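Local atomic coordinates of alpha-fucosidase (Bifidobacterium bifidum, PDB entry 2EAB), a protein that probably hydrolyses alpha-1,2-L-fucosidic linkages as a glycoside hydrolase of family 95, this chain being the catalytic part of a longer, predicted membrane-anchored protein. Residues A[329-341]-A[807-819]. Residues are numbered along the deposited sequence; the frame is centred on the assembly and turned at random.
Sequences AIYDRVKIDLGQS and DAWAGGSVSGLVA
Leu338 sets one methyl on the indole of Trp809: CD1 lies over the face of the six-membered ring, 3.6 Å from its centroid, a CH-pi contact. With CG beside the backbone N (chi1 -60°) and CD1 anti to CA (chi2 -179°), the leucine side chain extends over the indole. Trp809 NE1 is hydrogen-bonded to Glu372, which helps set the turn of the indole. Replacing Trp809 by an alanine is likely to leave Leu338 CD1 without the ring face under it and Glu372 without its indole N-H. At this end, a water donates to both Leu338 O and Gly811 O.

From here two antiparallel strands run side by side. Asp337 and Ser813 exchange backbone hydrogen bonds, the one from Asp337 N to Ser813 O nearly straight at 177°, and Lys335 and Ser815 form a second such pair. Ser813 OG, 3.8 Å from Asp337 CB, is hydrogen-bonded to a water; Ser815 OG, on the same face, comes 3.5 Å from Lys335 CB. On the other face Val814 CG2 meets Ile336 CB at 4.2 Å, and helix 767-780 covers both. Strand 335-337, following helix 316-331, thus forms an edge strand of the antiparallel sheet built mainly from the C-terminal region, joining that sheet to the catalytic region.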
loop_
_atom_site.group_PDB
_atom_site.type_symbol
_atom_site.label_atom_id
_atom_site.label_comp_id
_atom_site.label_asym_id
_atom_site.label_seq_id
_atom_site.Cartn_x
_atom_site.Cartn_y
_atom_site.Cartn_z
ATOM N N ALA A 329 8.705 16.767 8.524
ATOM C CA ALA A 329 7.841 16.567 9.689
ATOM C C ALA A 329 7.342 15.126 9.761
ATOM O O ALA A 329 7.253 14.551 10.852
ATOM C CB ALA A 329 6.674 17.534 9.672
ATOM N N ILE A 330 7.022 14.545 8.605
ATOM C CA ILE A 330 6.602 13.147 8.550
ATOM C C ILE A 330 7.808 12.211 8.480
ATOM O O ILE A 330 7.887 11.226 9.217
ATOM C CB ILE A 330 5.670 12.867 7.346
ATOM C CG1 ILE A 330 4.448 13.791 7.379
ATOM C CG2 ILE A 330 5.244 11.397 7.333
ATOM C CD1 ILE A 330 3.735 13.921 6.041
ATOM N N TYR A 331 8.747 12.517 7.588
ATOM C CA TYR A 331 9.867 11.616 7.347
ATOM C C TYR A 331 10.714 11.391 8.597
ATOM O O TYR A 331 11.140 10.273 8.864
ATOM C CB TYR A 331 10.738 12.115 6.189
ATOM C CG TYR A 331 11.854 11.158 5.843
ATOM C CD1 TYR A 331 11.641 10.088 4.968
ATOM C CD2 TYR A 331 13.118 11.303 6.416
ATOM C CE1 TYR A 331 12.657 9.198 4.666
ATOM C CE2 TYR A 331 14.143 10.419 6.118
ATOM C CZ TYR A 331 13.910 9.369 5.239
ATOM O OH TYR A 331 14.909 8.476 4.931
ATOM N N ASP A 332 10.962 12.456 9.356
ATOM C CA ASP A 332 11.872 12.358 10.495
ATOM C C ASP A 332 11.251 11.764 11.765
ATOM O O ASP A 332 11.925 11.670 12.793
ATOM C CB ASP A 332 12.557 13.706 10.768
ATOM C CG ASP A 332 13.627 14.040 9.733
ATOM O OD1 ASP A 332 14.217 13.105 9.147
ATOM O OD2 ASP A 332 13.890 15.245 9.523
ATOM N N ARG A 333 9.992 11.328 11.692
ATOM C CA ARG A 333 9.328 10.713 12.850
ATOM C C ARG A 333 9.982 9.403 13.273
ATOM O O ARG A 333 9.952 9.046 14.451
ATOM C CB ARG A 333 7.853 10.460 12.559
ATOM C CG ARG A 333 7.017 11.711 12.445
ATOM C CD ARG A 333 5.634 11.355 11.971
ATOM N NE ARG A 333 4.783 12.527 11.808
ATOM C CZ ARG A 333 3.528 12.480 11.373
ATOM N NH1 ARG A 333 2.967 11.319 11.058
ATOM N NH2 ARG A 333 2.825 13.598 11.255
ATOM N N VAL A 334 10.557 8.691 12.307
ATOM C CA VAL A 334 11.178 7.403 12.552
ATOM C C VAL A 334 12.671 7.499 12.279
ATOM O O VAL A 334 13.093 8.032 11.252
ATOM C CB VAL A 334 10.542 6.283 11.676
ATOM C CG1 VAL A 334 11.316 4.972 11.802
ATOM C CG2 VAL A 334 9.086 6.070 12.057
ATOM N N LYS A 335 13.465 6.982 13.210
ATOM C CA LYS A 335 14.902 6.844 13.011
ATOM C C LYS A 335 15.290 5.409 13.302
ATOM O O LYS A 335 14.722 4.775 14.193
ATOM C CB LYS A 335 15.673 7.801 13.923
ATOM C CG LYS A 335 15.396 9.276 13.663
ATOM C CD LYS A 335 15.988 9.710 12.326
ATOM C CE LYS A 335 15.418 11.031 11.854
ATOM N NZ LYS A 335 16.111 11.487 10.614
ATOM N N ILE A 336 16.250 4.893 12.546
ATOM C CA ILE A 336 16.700 3.523 12.727
ATOM C C ILE A 336 18.213 3.447 12.540
ATOM O O ILE A 336 18.754 3.945 11.546
ATOM C CB ILE A 336 15.932 2.521 11.806
ATOM C CG1 ILE A 336 16.341 1.076 12.118
ATOM C CG2 ILE A 336 16.101 2.873 10.315
ATOM C CD1 ILE A 336 15.431 0.023 11.511
ATOM N N ASP A 337 18.883 2.854 13.524
ATOM C CA ASP A 337 20.335 2.704 13.491
ATOM C C ASP A 337 20.711 1.248 13.694
ATOM O O ASP A 337 20.595 0.707 14.799
ATOM C CB ASP A 337 21.012 3.586 14.552
ATOM C CG ASP A 337 22.525 3.703 14.355
ATOM O OD1 ASP A 337 23.099 3.007 13.486
ATOM O OD2 ASP A 337 23.145 4.506 15.084
ATOM N N LEU A 338 21.156 0.621 12.613
ATOM C CA LEU A 338 21.623 -0.756 12.653
ATOM C C LEU A 338 23.127 -0.848 12.417
ATOM O O LEU A 338 23.662 -1.941 12.233
ATOM C CB LEU A 338 20.875 -1.605 11.619
ATOM C CG LEU A 338 19.355 -1.703 11.741
ATOM C CD1 LEU A 338 18.816 -2.602 10.641
ATOM C CD2 LEU A 338 18.932 -2.210 13.119
ATOM N N GLY A 339 23.798 0.302 12.430
ATOM C CA GLY A 339 25.241 0.363 12.188
ATOM C C GLY A 339 25.593 0.648 10.741
ATOM O O GLY A 339 26.718 0.375 10.304
ATOM N N GLN A 340 24.641 1.216 10.003
ATOM C CA GLN A 340 24.816 1.471 8.576
ATOM C C GLN A 340 25.833 2.558 8.265
ATOM O O GLN A 340 25.990 3.518 9.022
ATOM C CB GLN A 340 23.479 1.851 7.926
ATOM C CG GLN A 340 22.840 3.132 8.459
ATOM C CD GLN A 340 21.817 2.876 9.553
ATOM O OE1 GLN A 340 21.833 1.832 10.204
ATOM N NE2 GLN A 340 20.916 3.831 9.753
ATOM N N SER A 341 26.491 2.394 7.122
ATOM C CA SER A 341 27.173 3.483 6.445
ATOM C C SER A 341 26.131 4.355 5.738
ATOM O O SER A 341 24.933 4.042 5.738
ATOM C CB SER A 341 28.192 2.934 5.440
ATOM O OG SER A 341 27.635 1.916 4.627
ATOM N N ASP A 807 19.343 -12.409 14.410
ATOM C CA ASP A 807 20.681 -12.511 14.994
ATOM C C ASP A 807 21.686 -11.637 14.234
ATOM O O ASP A 807 22.690 -11.204 14.804
ATOM C CB ASP A 807 21.161 -13.968 15.027
ATOM C CG ASP A 807 20.331 -14.848 15.953
ATOM O OD1 ASP A 807 19.583 -14.323 16.805
ATOM O OD2 ASP A 807 20.432 -16.087 15.829
ATOM N N ALA A 808 21.399 -11.368 12.959
ATOM C CA ALA A 808 22.230 -10.501 12.120
ATOM C C ALA A 808 22.306 -9.062 12.642
ATOM O O ALA A 808 23.260 -8.338 12.342
ATOM C CB ALA A 808 21.725 -10.515 10.681
ATOM N N TRP A 809 21.296 -8.648 13.406
ATOM C CA TRP A 809 21.262 -7.310 13.988
ATOM C C TRP A 809 21.467 -7.414 15.500
ATOM O O TRP A 809 20.523 -7.276 16.279
ATOM C CB TRP A 809 19.939 -6.601 13.670
ATOM C CG TRP A 809 19.590 -6.479 12.203
ATOM C CD1 TRP A 809 20.427 -6.621 11.127
ATOM C CD2 TRP A 809 18.309 -6.136 11.669
ATOM N NE1 TRP A 809 19.735 -6.412 9.953
ATOM C CE2 TRP A 809 18.432 -6.111 10.260
ATOM C CE3 TRP A 809 17.066 -5.848 12.245
ATOM C CZ2 TRP A 809 17.354 -5.814 9.419
ATOM C CZ3 TRP A 809 15.995 -5.556 11.410
ATOM C CH2 TRP A 809 16.148 -5.540 10.012
ATOM N N ALA A 810 22.713 -7.659 15.907
ATOM C CA ALA A 810 23.043 -7.913 17.312
ATOM C C ALA A 810 22.773 -6.709 18.211
ATOM O O ALA A 810 22.378 -6.856 19.369
ATOM C CB ALA A 810 24.496 -8.357 17.443
ATOM N N GLY A 811 22.992 -5.520 17.664
ATOM C CA GLY A 811 22.768 -4.277 18.384
ATOM C C GLY A 811 22.162 -3.235 17.472
ATOM O O GLY A 811 22.328 -3.283 16.253
ATOM N N GLY A 812 21.453 -2.287 18.063
ATOM C CA GLY A 812 20.839 -1.230 17.284
ATOM C C GLY A 812 19.838 -0.441 18.086
ATOM O O GLY A 812 19.669 -0.655 19.292
ATOM N N SER A 813 19.183 0.491 17.409
ATOM C CA SER A 813 18.107 1.254 18.004
ATOM C C SER A 813 17.123 1.671 16.931
ATOM O O SER A 813 17.465 1.768 15.746
ATOM C CB SER A 813 18.639 2.478 18.760
ATOM O OG SER A 813 19.253 3.390 17.879
ATOM N N VAL A 814 15.888 1.894 17.362
ATOM C CA VAL A 814 14.839 2.437 16.517
ATOM C C VAL A 814 14.006 3.376 17.382
ATOM O O VAL A 814 13.863 3.153 18.591
ATOM C CB VAL A 814 13.981 1.307 15.874
ATOM C CG1 VAL A 814 13.189 0.528 16.928
ATOM C CG2 VAL A 814 13.052 1.859 14.786
ATOM N N SER A 815 13.489 4.437 16.776
ATOM C CA SER A 815 12.620 5.358 17.483
ATOM C C SER A 815 11.478 5.768 16.578
ATOM O O SER A 815 11.642 5.859 15.356
ATOM C CB SER A 815 13.397 6.585 17.971
ATOM O OG SER A 815 13.951 7.314 16.893
ATOM N N GLY A 816 10.317 5.995 17.181
ATOM C CA GLY A 816 9.195 6.569 16.459
ATOM C C GLY A 816 8.213 5.602 15.830
ATOM O O GLY A 816 7.322 6.038 15.105
ATOM N N LEU A 817 8.363 4.303 16.079
ATOM C CA LEU A 817 7.351 3.348 15.621
ATOM C C LEU A 817 6.074 3.538 16.426
ATOM O O LEU A 817 6.107 4.143 17.503
ATOM C CB LEU A 817 7.851 1.910 15.742
ATOM C CG LEU A 817 9.139 1.580 14.986
ATOM C CD1 LEU A 817 9.446 0.097 15.101
ATOM C CD2 LEU A 817 9.071 1.996 13.512
ATOM N N VAL A 818 4.950 3.041 15.915
ATOM C CA VAL A 818 3.682 3.191 16.611
ATOM C C VAL A 818 3.066 1.822 16.844
ATOM O O VAL A 818 3.053 0.966 15.942
ATOM C CB VAL A 818 2.699 4.123 15.849
ATOM C CG1 VAL A 818 1.472 4.417 16.698
ATOM C CG2 VAL A 818 3.378 5.427 15.471
ATOM N N ALA A 819 2.581 1.628 18.071
ATOM C CA ALA A 819 1.853 0.432 18.469
ATOM C C ALA A 819 0.369 0.726 18.599
ATOM O O ALA A 819 -0.041 1.850 18.914
ATOM C CB ALA A 819 2.395 -0.095 19.787
HETATM O O HOH W 1 12.196 9.141 16.094
HETATM O O HOH W 2 21.942 3.267 17.997
HETATM O O HOH W 3 22.777 -4.181 13.587
#